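Local structure of C-glycoside 3-oxidase (Microbacterium trichothecenolyticum, 7DVE) at residues G96-E101 with F117-G122; V15-A20 with M39-P44; T277-W282 with Y393-M398. The protein catalyses the FAD-dependent oxidation of the sugar C3 hydroxyl in C-glycosides such as isoorientin and mangiferin, passing the electrons to oxygen to give hydrogen peroxide. All coordinates share one frame; numbering follows the deposited sequence.

Contact 1: residues G96-E101 with F117-G122. With FAD (flavin-adenine dinucleotide), chain C.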
loop_
_atom_site.group_PDB
_atom_site.type_symbol
_atom_site.label_atom_id
_atom_site.label_comp_id
_atom_site.label_asym_id
_atom_site.label_seq_id
_atom_site.Cartn_x
_atom_site.Cartn_y
_atom_site.Cartn_z
ATOM N N GLY A 96 13.350 -2.935 5.516
ATOM C CA GLY A 96 12.006 -2.988 6.035
ATOM C C GLY A 96 11.078 -3.957 5.330
ATOM O O GLY A 96 9.912 -4.069 5.721
ATOM N N THR A 97 11.537 -4.640 4.290
ATOM C CA THR A 97 10.714 -5.599 3.570
ATOM C C THR A 97 11.511 -6.882 3.343
ATOM O O THR A 97 12.729 -6.919 3.522
ATOM C CB THR A 97 10.233 -5.057 2.222
ATOM O OG1 THR A 97 11.333 -5.039 1.305
ATOM C CG2 THR A 97 9.670 -3.674 2.361
ATOM N N TYR A 98 10.811 -7.938 2.940
ATOM C CA TYR A 98 11.460 -9.193 2.577
ATOM C C TYR A 98 10.775 -9.790 1.357
ATOM O O TYR A 98 9.622 -9.473 1.036
ATOM C CB TYR A 98 11.477 -10.205 3.735
ATOM C CG TYR A 98 10.114 -10.645 4.231
ATOM C CD1 TYR A 98 9.315 -9.778 4.987
ATOM C CD2 TYR A 98 9.638 -11.940 3.981
ATOM C CE1 TYR A 98 8.096 -10.170 5.459
ATOM C CE2 TYR A 98 8.405 -12.337 4.454
ATOM C CZ TYR A 98 7.640 -11.445 5.188
ATOM O OH TYR A 98 6.414 -11.827 5.665
ATOM N N LEU A 99 11.513 -10.651 0.669
ATOM C CA LEU A 99 11.057 -11.269 -0.565
ATOM C C LEU A 99 10.628 -12.698 -0.295
ATOM O O LEU A 99 10.927 -13.273 0.749
ATOM C CB LEU A 99 12.160 -11.251 -1.633
ATOM C CG LEU A 99 12.793 -9.896 -1.964
ATOM C CD1 LEU A 99 13.795 -10.050 -3.064
ATOM C CD2 LEU A 99 11.731 -8.913 -2.378
ATOM N N LEU A 100 9.924 -13.276 -1.259
ATOM C CA LEU A 100 9.752 -14.722 -1.251
ATOM C C LEU A 100 11.109 -15.395 -1.412
ATOM O O LEU A 100 11.970 -14.926 -2.167
ATOM C CB LEU A 100 8.817 -15.160 -2.375
ATOM C CG LEU A 100 7.324 -14.869 -2.192
ATOM C CD1 LEU A 100 6.536 -15.364 -3.401
ATOM C CD2 LEU A 100 6.836 -15.542 -0.925
ATOM N N GLU A 101 11.309 -16.496 -0.687
ATOM C CA GLU A 101 12.524 -17.270 -0.871
ATOM C C GLU A 101 12.454 -18.167 -2.101
ATOM O O GLU A 101 13.495 -18.469 -2.707
ATOM C CB GLU A 101 12.806 -18.094 0.380
ATOM C CG GLU A 101 13.955 -17.527 1.187
ATOM C CD GLU A 101 13.922 -17.934 2.645
ATOM O OE1 GLU A 101 12.948 -17.566 3.353
ATOM O OE2 GLU A 101 14.871 -18.626 3.073
ATOM N N PHE A 117 7.087 -8.071 1.158
ATOM C CA PHE A 117 6.196 -7.989 2.305
ATOM C C PHE A 117 6.887 -7.200 3.408
ATOM O O PHE A 117 8.113 -7.055 3.406
ATOM C CB PHE A 117 5.830 -9.369 2.866
ATOM C CG PHE A 117 5.535 -10.405 1.821
ATOM C CD1 PHE A 117 6.562 -11.160 1.263
ATOM C CD2 PHE A 117 4.232 -10.651 1.427
ATOM C CE1 PHE A 117 6.309 -12.097 0.326
ATOM C CE2 PHE A 117 3.963 -11.619 0.463
ATOM C CZ PHE A 117 5.007 -12.342 -0.082
ATOM N N SER A 118 6.090 -6.731 4.371
ATOM C CA SER A 118 6.563 -6.194 5.648
ATOM C C SER A 118 5.782 -6.854 6.780
ATOM O O SER A 118 4.575 -7.053 6.670
ATOM C CB SER A 118 6.385 -4.660 5.761
ATOM O OG SER A 118 7.259 -3.964 4.899
ATOM N N SER A 119 6.460 -7.172 7.876
ATOM C CA SER A 119 5.821 -7.811 9.029
ATOM C C SER A 119 6.150 -6.975 10.260
ATOM O O SER A 119 7.222 -7.140 10.854
ATOM C CB SER A 119 6.289 -9.248 9.198
ATOM O OG SER A 119 5.604 -10.106 8.298
ATOM N N ASN A 120 5.230 -6.083 10.635
ATOM C CA ASN A 120 5.449 -5.127 11.723
ATOM C C ASN A 120 4.159 -4.359 11.970
ATOM O O ASN A 120 3.260 -4.343 11.125
ATOM C CB ASN A 120 6.588 -4.163 11.402
ATOM C CG ASN A 120 6.344 -3.383 10.118
ATOM O OD1 ASN A 120 6.809 -3.779 9.039
ATOM N ND2 ASN A 120 5.606 -2.263 10.226
ATOM N N VAL A 121 4.061 -3.736 13.143
ATOM C CA VAL A 121 2.914 -2.868 13.395
ATOM C C VAL A 121 3.038 -1.651 12.491
ATOM O O VAL A 121 4.105 -1.036 12.397
ATOM C CB VAL A 121 2.813 -2.512 14.888
ATOM C CG1 VAL A 121 1.725 -1.454 15.140
ATOM C CG2 VAL A 121 2.472 -3.787 15.700
ATOM N N GLY A 122 1.982 -1.361 11.735
ATOM C CA GLY A 122 2.030 -0.369 10.678
ATOM C C GLY A 122 2.110 -0.937 9.270
ATOM O O GLY A 122 1.851 -0.197 8.305
HETATM P PA FAD C . 0.235 -3.909 4.615
HETATM O O1A FAD C . 1.153 -4.954 4.102
HETATM O O2A FAD C . 0.665 -2.492 4.568
HETATM O O5B FAD C . -0.062 -4.405 6.121
HETATM C C5B FAD C . -0.558 -5.729 6.333
HETATM C C4B FAD C . -0.156 -6.214 7.702
HETATM O O4B FAD C . -0.767 -7.531 7.843
HETATM C C3B FAD C . 1.366 -6.453 7.782
HETATM O O3B FAD C . 1.870 -5.756 8.938
HETATM C C2B FAD C . 1.426 -7.973 7.994
HETATM O O2B FAD C . 2.488 -8.348 8.875
HETATM C C1B FAD C . 0.109 -8.267 8.684
HETATM N N9A FAD C . -0.244 -9.728 8.571
HETATM C C8A FAD C . -0.243 -10.364 7.388
HETATM N N7A FAD C . -0.602 -11.636 7.590
HETATM C C5A FAD C . -0.820 -11.804 8.896
HETATM C C6A FAD C . -1.212 -12.878 9.595
HETATM N N6A FAD C . -1.414 -13.995 8.897
HETATM N N1A FAD C . -1.396 -12.843 10.929
HETATM C C2A FAD C . -1.165 -11.635 11.590
HETATM N N3A FAD C . -0.768 -10.515 10.835
HETATM C C4A FAD C . -0.604 -10.623 9.505
HETATM N N1 FAD C . 1.887 2.918 -1.579
HETATM C C2 FAD C . 1.257 4.053 -2.060
HETATM O O2 FAD C . 0.037 4.024 -2.181
HETATM N N3 FAD C . 2.008 5.187 -2.407
HETATM C C4 FAD C . 3.408 5.190 -2.219
HETATM O O4 FAD C . 4.056 6.203 -2.506
HETATM C C4X FAD C . 4.025 4.042 -1.735
HETATM N N5 FAD C . 5.370 3.955 -1.585
HETATM C C5X FAD C . 5.913 2.861 -0.978
HETATM C C6 FAD C . 7.289 2.809 -0.682
HETATM C C7 FAD C . 7.860 1.732 -0.013
HETATM C C7M FAD C . 9.377 1.711 0.306
HETATM C C8 FAD C . 7.050 0.663 0.373
HETATM C C8M FAD C . 7.670 -0.538 1.111
HETATM C C9 FAD C . 5.680 0.699 0.076
HETATM C C9A FAD C . 5.103 1.788 -0.604
HETATM N N10 FAD C . 3.786 1.819 -0.908
HETATM C C10 FAD C . 3.243 2.926 -1.419
HETATM C "C1'" FAD C . 2.873 0.666 -0.669
HETATM C "C2'" FAD C . 2.056 0.735 0.627
HETATM O "O2'" FAD C . 2.960 0.612 1.738
HETATM C "C3'" FAD C . 0.955 -0.377 0.639
HETATM O "O3'" FAD C . 0.058 -0.186 -0.463
HETATM C "C4'" FAD C . 0.099 -0.299 1.904
HETATM O "O4'" FAD C . 0.929 -0.419 3.049
HETATM C "C5'" FAD C . -0.947 -1.448 1.921
HETATM O "O5'" FAD C . -1.602 -1.510 3.203
HETATM P P FAD C . -2.302 -2.847 3.789
HETATM O O1P FAD C . -2.684 -2.698 5.220
HETATM O O2P FAD C . -3.338 -3.206 2.796
HETATM O O3P FAD C . -1.186 -4.015 3.871
#

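Contact 2: residues V15-A20 with M39-P44. With FAD (flavin-adenine dinucleotide), chain C.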
loop_
_atom_site.group_PDB
_atom_site.type_symbol
_atom_site.label_atom_id
_atom_site.label_comp_id
_atom_site.label_asym_id
_atom_site.label_seq_id
_atom_site.Cartn_x
_atom_site.Cartn_y
_atom_site.Cartn_z
ATOM N N VAL A 15 -7.207 -8.824 11.346
ATOM C CA VAL A 15 -5.850 -9.319 11.155
ATOM C C VAL A 15 -5.139 -8.359 10.208
ATOM O O VAL A 15 -5.679 -7.989 9.160
ATOM C CB VAL A 15 -5.859 -10.789 10.670
ATOM C CG1 VAL A 15 -6.828 -10.988 9.557
ATOM C CG2 VAL A 15 -4.460 -11.283 10.239
ATOM N N GLY A 16 -3.983 -7.859 10.630
ATOM C CA GLY A 16 -3.286 -6.867 9.843
ATOM C C GLY A 16 -3.360 -5.468 10.416
ATOM O O GLY A 16 -4.443 -5.000 10.789
ATOM N N SER A 17 -2.223 -4.768 10.476
ATOM C CA SER A 17 -2.197 -3.472 11.141
ATOM C C SER A 17 -1.645 -2.368 10.241
ATOM O O SER A 17 -1.210 -1.334 10.740
ATOM C CB SER A 17 -1.396 -3.560 12.435
ATOM O OG SER A 17 -0.015 -3.486 12.160
ATOM N N GLY A 18 -1.656 -2.564 8.926
ATOM C CA GLY A 18 -1.377 -1.497 7.997
ATOM C C GLY A 18 -2.606 -0.631 7.795
ATOM O O GLY A 18 -3.624 -0.815 8.459
ATOM N N PRO A 19 -2.541 0.316 6.857
ATOM C CA PRO A 19 -3.635 1.303 6.718
ATOM C C PRO A 19 -5.012 0.704 6.485
ATOM O O PRO A 19 -6.008 1.363 6.805
ATOM C CB PRO A 19 -3.195 2.147 5.517
ATOM C CG PRO A 19 -1.692 1.953 5.434
ATOM C CD PRO A 19 -1.401 0.589 5.968
ATOM N N ALA A 20 -5.120 -0.519 5.956
ATOM C CA ALA A 20 -6.446 -1.094 5.710
ATOM C C ALA A 20 -7.093 -1.588 7.004
ATOM O O ALA A 20 -8.239 -1.223 7.331
ATOM C CB ALA A 20 -6.336 -2.233 4.684
ATOM N N MET A 39 -7.196 -6.358 17.274
ATOM C CA MET A 39 -6.362 -6.334 16.080
ATOM C C MET A 39 -5.147 -7.206 16.343
ATOM O O MET A 39 -4.490 -7.045 17.374
ATOM C CB MET A 39 -5.937 -4.909 15.722
ATOM C CG MET A 39 -5.029 -4.811 14.509
ATOM S SD MET A 39 -4.485 -3.101 14.164
ATOM C CE MET A 39 -5.706 -2.577 12.965
ATOM N N PHE A 40 -4.880 -8.141 15.430
ATOM C CA PHE A 40 -3.781 -9.086 15.526
ATOM C C PHE A 40 -2.807 -8.837 14.381
ATOM O O PHE A 40 -3.213 -8.783 13.214
ATOM C CB PHE A 40 -4.304 -10.524 15.516
ATOM C CG PHE A 40 -5.376 -10.766 16.539
ATOM C CD1 PHE A 40 -5.046 -10.989 17.868
ATOM C CD2 PHE A 40 -6.714 -10.739 16.180
ATOM C CE1 PHE A 40 -6.027 -11.192 18.823
ATOM C CE2 PHE A 40 -7.699 -10.938 17.124
ATOM C CZ PHE A 40 -7.354 -11.167 18.454
ATOM N N GLU A 41 -1.534 -8.663 14.731
ATOM C CA GLU A 41 -0.453 -8.371 13.801
ATOM C C GLU A 41 0.725 -9.276 14.135
ATOM O O GLU A 41 1.171 -9.304 15.286
ATOM C CB GLU A 41 -0.029 -6.895 13.895
ATOM C CG GLU A 41 1.383 -6.638 13.426
ATOM C CD GLU A 41 1.520 -6.768 11.930
ATOM O OE1 GLU A 41 0.761 -6.107 11.203
ATOM O OE2 GLU A 41 2.387 -7.543 11.480
ATOM N N VAL A 42 1.236 -9.998 13.132
ATOM C CA VAL A 42 2.270 -11.000 13.390
ATOM C C VAL A 42 3.635 -10.359 13.666
ATOM O O VAL A 42 4.436 -10.901 14.441
ATOM C CB VAL A 42 2.327 -11.996 12.214
ATOM C CG1 VAL A 42 2.665 -11.285 10.901
ATOM C CG2 VAL A 42 3.326 -13.092 12.507
ATOM N N GLY A 43 3.921 -9.203 13.057
ATOM C CA GLY A 43 5.189 -8.517 13.233
ATOM C C GLY A 43 5.317 -7.851 14.590
ATOM O O GLY A 43 4.345 -7.734 15.348
ATOM N N PRO A 44 6.527 -7.422 14.936
ATOM C CA PRO A 44 6.716 -6.656 16.174
ATOM C C PRO A 44 6.216 -5.225 16.035
ATOM O O PRO A 44 5.868 -4.745 14.955
ATOM C CB PRO A 44 8.233 -6.679 16.379
ATOM C CG PRO A 44 8.784 -6.814 14.976
ATOM C CD PRO A 44 7.802 -7.676 14.238
HETATM P PA FAD C . 0.235 -3.909 4.615
HETATM O O1A FAD C . 1.153 -4.954 4.102
HETATM O O2A FAD C . 0.665 -2.492 4.568
HETATM O O5B FAD C . -0.062 -4.405 6.121
HETATM C C5B FAD C . -0.558 -5.729 6.333
HETATM C C4B FAD C . -0.156 -6.214 7.702
HETATM O O4B FAD C . -0.767 -7.531 7.843
HETATM C C3B FAD C . 1.366 -6.453 7.782
HETATM O O3B FAD C . 1.870 -5.756 8.938
HETATM C C2B FAD C . 1.426 -7.973 7.994
HETATM O O2B FAD C . 2.488 -8.348 8.875
HETATM C C1B FAD C . 0.109 -8.267 8.684
HETATM N N9A FAD C . -0.244 -9.728 8.571
HETATM C C8A FAD C . -0.243 -10.364 7.388
HETATM N N7A FAD C . -0.602 -11.636 7.590
HETATM C C5A FAD C . -0.820 -11.804 8.896
HETATM C C6A FAD C . -1.212 -12.878 9.595
HETATM N N6A FAD C . -1.414 -13.995 8.897
HETATM N N1A FAD C . -1.396 -12.843 10.929
HETATM C C2A FAD C . -1.165 -11.635 11.590
HETATM N N3A FAD C . -0.768 -10.515 10.835
HETATM C C4A FAD C . -0.604 -10.623 9.505
HETATM N N1 FAD C . 1.887 2.918 -1.579
HETATM C C2 FAD C . 1.257 4.053 -2.060
HETATM O O2 FAD C . 0.037 4.024 -2.181
HETATM N N3 FAD C . 2.008 5.187 -2.407
HETATM C C4 FAD C . 3.408 5.190 -2.219
HETATM O O4 FAD C . 4.056 6.203 -2.506
HETATM C C4X FAD C . 4.025 4.042 -1.735
HETATM N N5 FAD C . 5.370 3.955 -1.585
HETATM C C5X FAD C . 5.913 2.861 -0.978
HETATM C C6 FAD C . 7.289 2.809 -0.682
HETATM C C7 FAD C . 7.860 1.732 -0.013
HETATM C C7M FAD C . 9.377 1.711 0.306
HETATM C C8 FAD C . 7.050 0.663 0.373
HETATM C C8M FAD C . 7.670 -0.538 1.111
HETATM C C9 FAD C . 5.680 0.699 0.076
HETATM C C9A FAD C . 5.103 1.788 -0.604
HETATM N N10 FAD C . 3.786 1.819 -0.908
HETATM C C10 FAD C . 3.243 2.926 -1.419
HETATM C "C1'" FAD C . 2.873 0.666 -0.669
HETATM C "C2'" FAD C . 2.056 0.735 0.627
HETATM O "O2'" FAD C . 2.960 0.612 1.738
HETATM C "C3'" FAD C . 0.955 -0.377 0.639
HETATM O "O3'" FAD C . 0.058 -0.186 -0.463
HETATM C "C4'" FAD C . 0.099 -0.299 1.904
HETATM O "O4'" FAD C . 0.929 -0.419 3.049
HETATM C "C5'" FAD C . -0.947 -1.448 1.921
HETATM O "O5'" FAD C . -1.602 -1.510 3.203
HETATM P P FAD C . -2.302 -2.847 3.789
HETATM O O1P FAD C . -2.684 -2.698 5.220
HETATM O O2P FAD C . -3.338 -3.206 2.796
HETATM O O3P FAD C . -1.186 -4.015 3.871
#

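Contact 3: residues T277-W282 with Y393-M398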
loop_
_atom_site.group_PDB
_atom_site.type_symbol
_atom_site.label_atom_id
_atom_site.label_comp_id
_atom_site.label_asym_id
_atom_site.label_seq_id
_atom_site.Cartn_x
_atom_site.Cartn_y
_atom_site.Cartn_z
ATOM N N THR A 277 -3.507 -12.253 2.643
ATOM C CA THR A 277 -4.956 -12.360 2.836
ATOM C C THR A 277 -5.535 -13.563 2.098
ATOM O O THR A 277 -6.232 -14.380 2.736
ATOM C CB THR A 277 -5.635 -11.049 2.407
ATOM O OG1 THR A 277 -5.238 -9.986 3.279
ATOM C CG2 THR A 277 -7.150 -11.181 2.414
ATOM N N PRO A 278 -5.299 -13.742 0.784
ATOM C CA PRO A 278 -5.685 -15.028 0.160
ATOM C C PRO A 278 -5.043 -16.226 0.839
ATOM O O PRO A 278 -5.690 -17.275 0.941
ATOM C CB PRO A 278 -5.204 -14.896 -1.296
ATOM C CG PRO A 278 -4.969 -13.458 -1.514
ATOM C CD PRO A 278 -4.628 -12.849 -0.179
ATOM N N GLN A 279 -3.785 -16.104 1.296
ATOM C CA GLN A 279 -3.148 -17.190 2.044
ATOM C C GLN A 279 -3.997 -17.629 3.234
ATOM O O GLN A 279 -4.291 -18.824 3.398
ATOM C CB GLN A 279 -1.758 -16.757 2.514
ATOM C CG GLN A 279 -0.912 -17.882 3.088
ATOM C CD GLN A 279 0.420 -17.384 3.594
ATOM O OE1 GLN A 279 0.514 -16.302 4.196
ATOM N NE2 GLN A 279 1.467 -18.152 3.338
ATOM N N LEU A 280 -4.386 -16.668 4.084
ATOM C CA LEU A 280 -5.160 -16.997 5.273
ATOM C C LEU A 280 -6.507 -17.596 4.900
ATOM O O LEU A 280 -6.949 -18.573 5.519
ATOM C CB LEU A 280 -5.336 -15.753 6.144
ATOM C CG LEU A 280 -6.323 -15.860 7.304
ATOM C CD1 LEU A 280 -5.930 -17.007 8.234
ATOM C CD2 LEU A 280 -6.390 -14.535 8.057
ATOM N N LEU A 281 -7.167 -17.042 3.872
ATOM C CA LEU A 281 -8.468 -17.584 3.475
ATOM C C LEU A 281 -8.328 -19.013 2.948
ATOM O O LEU A 281 -9.138 -19.883 3.277
ATOM C CB LEU A 281 -9.144 -16.681 2.431
ATOM C CG LEU A 281 -9.533 -15.211 2.732
ATOM C CD1 LEU A 281 -10.782 -14.776 1.967
ATOM C CD2 LEU A 281 -9.691 -14.934 4.217
ATOM N N TRP A 282 -7.291 -19.281 2.150
ATOM C CA TRP A 282 -7.043 -20.644 1.666
ATOM C C TRP A 282 -6.791 -21.599 2.826
ATOM O O TRP A 282 -7.399 -22.672 2.906
ATOM C CB TRP A 282 -5.863 -20.653 0.689
ATOM C CG TRP A 282 -5.444 -22.035 0.235
ATOM C CD1 TRP A 282 -4.558 -22.874 0.851
ATOM C CD2 TRP A 282 -5.886 -22.717 -0.942
ATOM N NE1 TRP A 282 -4.438 -24.046 0.140
ATOM C CE2 TRP A 282 -5.243 -23.971 -0.966
ATOM C CE3 TRP A 282 -6.766 -22.388 -1.976
ATOM C CZ2 TRP A 282 -5.453 -24.898 -1.987
ATOM C CZ3 TRP A 282 -6.989 -23.320 -2.987
ATOM C CH2 TRP A 282 -6.337 -24.556 -2.983
ATOM N N TYR A 393 6.352 -18.682 8.516
ATOM C CA TYR A 393 5.292 -18.613 9.518
ATOM C C TYR A 393 4.470 -19.901 9.625
ATOM O O TYR A 393 3.561 -19.982 10.466
ATOM C CB TYR A 393 4.358 -17.437 9.197
ATOM C CG TYR A 393 5.011 -16.068 9.280
ATOM C CD1 TYR A 393 5.271 -15.483 10.505
ATOM C CD2 TYR A 393 5.360 -15.366 8.135
ATOM C CE1 TYR A 393 5.861 -14.238 10.591
ATOM C CE2 TYR A 393 5.949 -14.114 8.212
ATOM C CZ TYR A 393 6.191 -13.555 9.446
ATOM O OH TYR A 393 6.770 -12.311 9.566
ATOM N N GLY A 394 4.753 -20.905 8.793
ATOM C CA GLY A 394 3.963 -22.123 8.788
ATOM C C GLY A 394 2.629 -22.037 8.085
ATOM O O GLY A 394 1.780 -22.912 8.291
ATOM N N MET A 395 2.426 -21.088 7.331
ATOM C CA MET A 395 1.309 -20.780 6.457
ATOM C C MET A 395 1.567 -21.389 5.090
ATOM O O MET A 395 2.725 -21.558 4.702
ATOM C CB MET A 395 1.138 -19.263 6.337
ATOM C CG MET A 395 0.579 -18.580 7.586
ATOM S SD MET A 395 -0.792 -19.434 8.403
ATOM C CE MET A 395 -2.190 -18.831 7.462
ATOM N N PRO A 396 0.517 -21.756 4.355
ATOM C CA PRO A 396 0.729 -22.502 3.105
ATOM C C PRO A 396 1.579 -21.706 2.132
ATOM O O PRO A 396 1.323 -20.522 1.882
ATOM C CB PRO A 396 -0.686 -22.741 2.569
ATOM C CG PRO A 396 -1.612 -22.464 3.686
ATOM C CD PRO A 396 -0.880 -21.801 4.815
ATOM N N ALA A 397 2.620 -22.358 1.611
ATOM C CA ALA A 397 3.597 -21.664 0.789
ATOM C C ALA A 397 2.967 -21.217 -0.521
ATOM O O ALA A 397 2.079 -21.876 -1.060
ATOM C CB ALA A 397 4.817 -22.548 0.527
ATOM N N MET A 398 3.420 -20.063 -1.014
ATOM C CA MET A 398 2.916 -19.442 -2.234
ATOM C C MET A 398 3.727 -19.835 -3.456
ATOM O O MET A 398 4.953 -19.984 -3.407
ATOM C CB MET A 398 2.899 -17.905 -2.146
ATOM C CG MET A 398 2.582 -17.292 -0.805
ATOM S SD MET A 398 2.813 -15.496 -0.845
ATOM C CE MET A 398 1.619 -15.013 0.416
#

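Contact 1: residues G96-E101 with F117-G122
Tyr-98 lays its ring over the base of the Phe-117 side chain. Phe-117 CB sits 3.9 Å from the Tyr-98 ring centroid, a CH-pi contact over the face, while the two rings are tilted by 38°. Tyr-98 reaches this place because CG lies between its backbone N and carbonyl carbon (chi1 62°), which folds the long ring back across the partner strand. In Phe-117, CG beside the backbone N and anti to the carbonyl carbon (chi1 -42°) sends the ring toward Leu-100, whose CG lies at the ring edge and whose CD2 is 3.7 Å from Phe-117 CE1. Cover from Tyr-98 and from Leu-100 suits a large, flat apolar ring. Tyr-98 N to Phe-117 O and Phe-117 N to Tyr-98 O, both 2.9 Å, make one antiparallel hydrogen-bonded pair. Beyond it Ser-118 OG donates to Gly-96 O at 2.8 Å, a small hydroxyl continuing the link after the strand ends. Gly-96 has a positive phi that suits glycine. Ser-119 OG is hydrogen-bonded to Arg-276 and Tyr-393 OH. This short two-stranded antiparallel sheet leads directly into the FAD site, where Ser-118 and Asn-120 bind the cofactor, in this member of the GMC oxidoreductase family.

Contact 2: residues V15-A20 with M39-P44
Val-15 and Phe-40 pair as neighbouring parallel strands, CA atoms 4.8 Å apart, and just past the pair Gly-16 N donates to Phe-40 O at 2.9 Å. The strands then part, and side chains take over. Glu-41 holds CG anti to its backbone N (chi1 156°) and bends at chi2 (71°), which swings the carboxylate back toward the glycine-rich turn and the adenosine ribose of FAD. Each oxygen has two good donors. OE1 accepts from Ser-17 OG at 2.9 Å, on its anti side but 30° out of the carboxylate plane, and from the ribose hydroxyl FAD O3B; a third bond, from Ser-17 N, is weak. OE2 takes FAD O2B at 2.7 Å and, through its anti lone pair, Gly-43 N at 2.8 Å. Ser-17 suits its place by being short and polar: its OG also receives Gly-122 N, while its CB rests 3.6 Å from Met-39 SD, whose CE packs against Gly-16 O. Gly-16 is called for by its backbone angles alone, and a CB there would be crowded by the ribose; at Gly-18 one would clash with the pyrophosphate. An alanine in place of Glu-41 would probably leave both ribose hydroxyls, Ser-17 OG and Gly-43 N without this acceptor and loosen the ribose in its seat. A buried carboxylate gripped by several donors at the end of the second strand of a beta-alpha-beta unit is the Rossmann-type way of recognising an adenosine ribose, and the donors probably help stabilise its negative charge.

Contact 3: residues T277-W282 with Y393-M398
The flat carboxamide of Gln-279 is sandwiched between two methionines of segment 393-398. Met-395 CB lies over one face, 3.4 Å from Gln-279 CD, and Met-398 CE covers the other, 4.1 Å from the same carbon. At the edge, Gln-279 NE2 donates to Pro-396 O at 2.8 Å, nearly straight and within the plane of the amide, although the donor stands above the plane of that carbonyl. The same nitrogen also bonds Asp-391 OD2, so two acceptors fix the rotation of the group. The indole of Trp-282 is met at its edge, where Pro-396 CG comes within 4.1 Å of CD1; Phe-385 and a cation-pi partner, Arg-287, also meet this ring. Gln-279 reaches across because its chain is extended, CG anti to the backbone N (chi1 -170°). In Met-395, bends at chi2 and chi3 carry CE against the helix at Leu-280, 4.2 Å from CD1. An unbranched, pliable methionine suits such a curved path, and a glutamine suits its site because its NH2 can serve two acceptors at once while the flat amide takes apolar groups on both faces. Helix segment 277-282 and strand segment 396-398 run at 143° to each other, with axes 9.3 Å apart. The contact joins helix 276-283, which follows strand 267-270 of the parallel Rossmann-type FAD-binding sheet, to the two-stranded antiparallel sheet of 382-386 and 396-401 in this GMC oxidoreductase.

How the contacts relate
All touching residues of contact 2 are buried, whereas contacts 1 and 3, though mainly buried, include partly exposed ones such as Tyr-98 and Leu-100, or Trp-282 and Pro-396. Contacts 1 and 2 share the cofactor; contact 3 lies farther from the chain centre, but its helix 276-283 follows strand 267-270 of the parallel sheet that holds contact 2. Contact 2 relies on a carboxylate, probably charged, and glycines, contact 1 on aromatic packing, contact 3 on methionines around one amide. Val-121 N probably bonds Pro-44 O, tying contact 1 to contact 2. Met-398 SD packs on Phe-117 CZ between contacts 3 and 1, and Val-42 CG2 touches Tyr-393 CE1 between contacts 2 and 3.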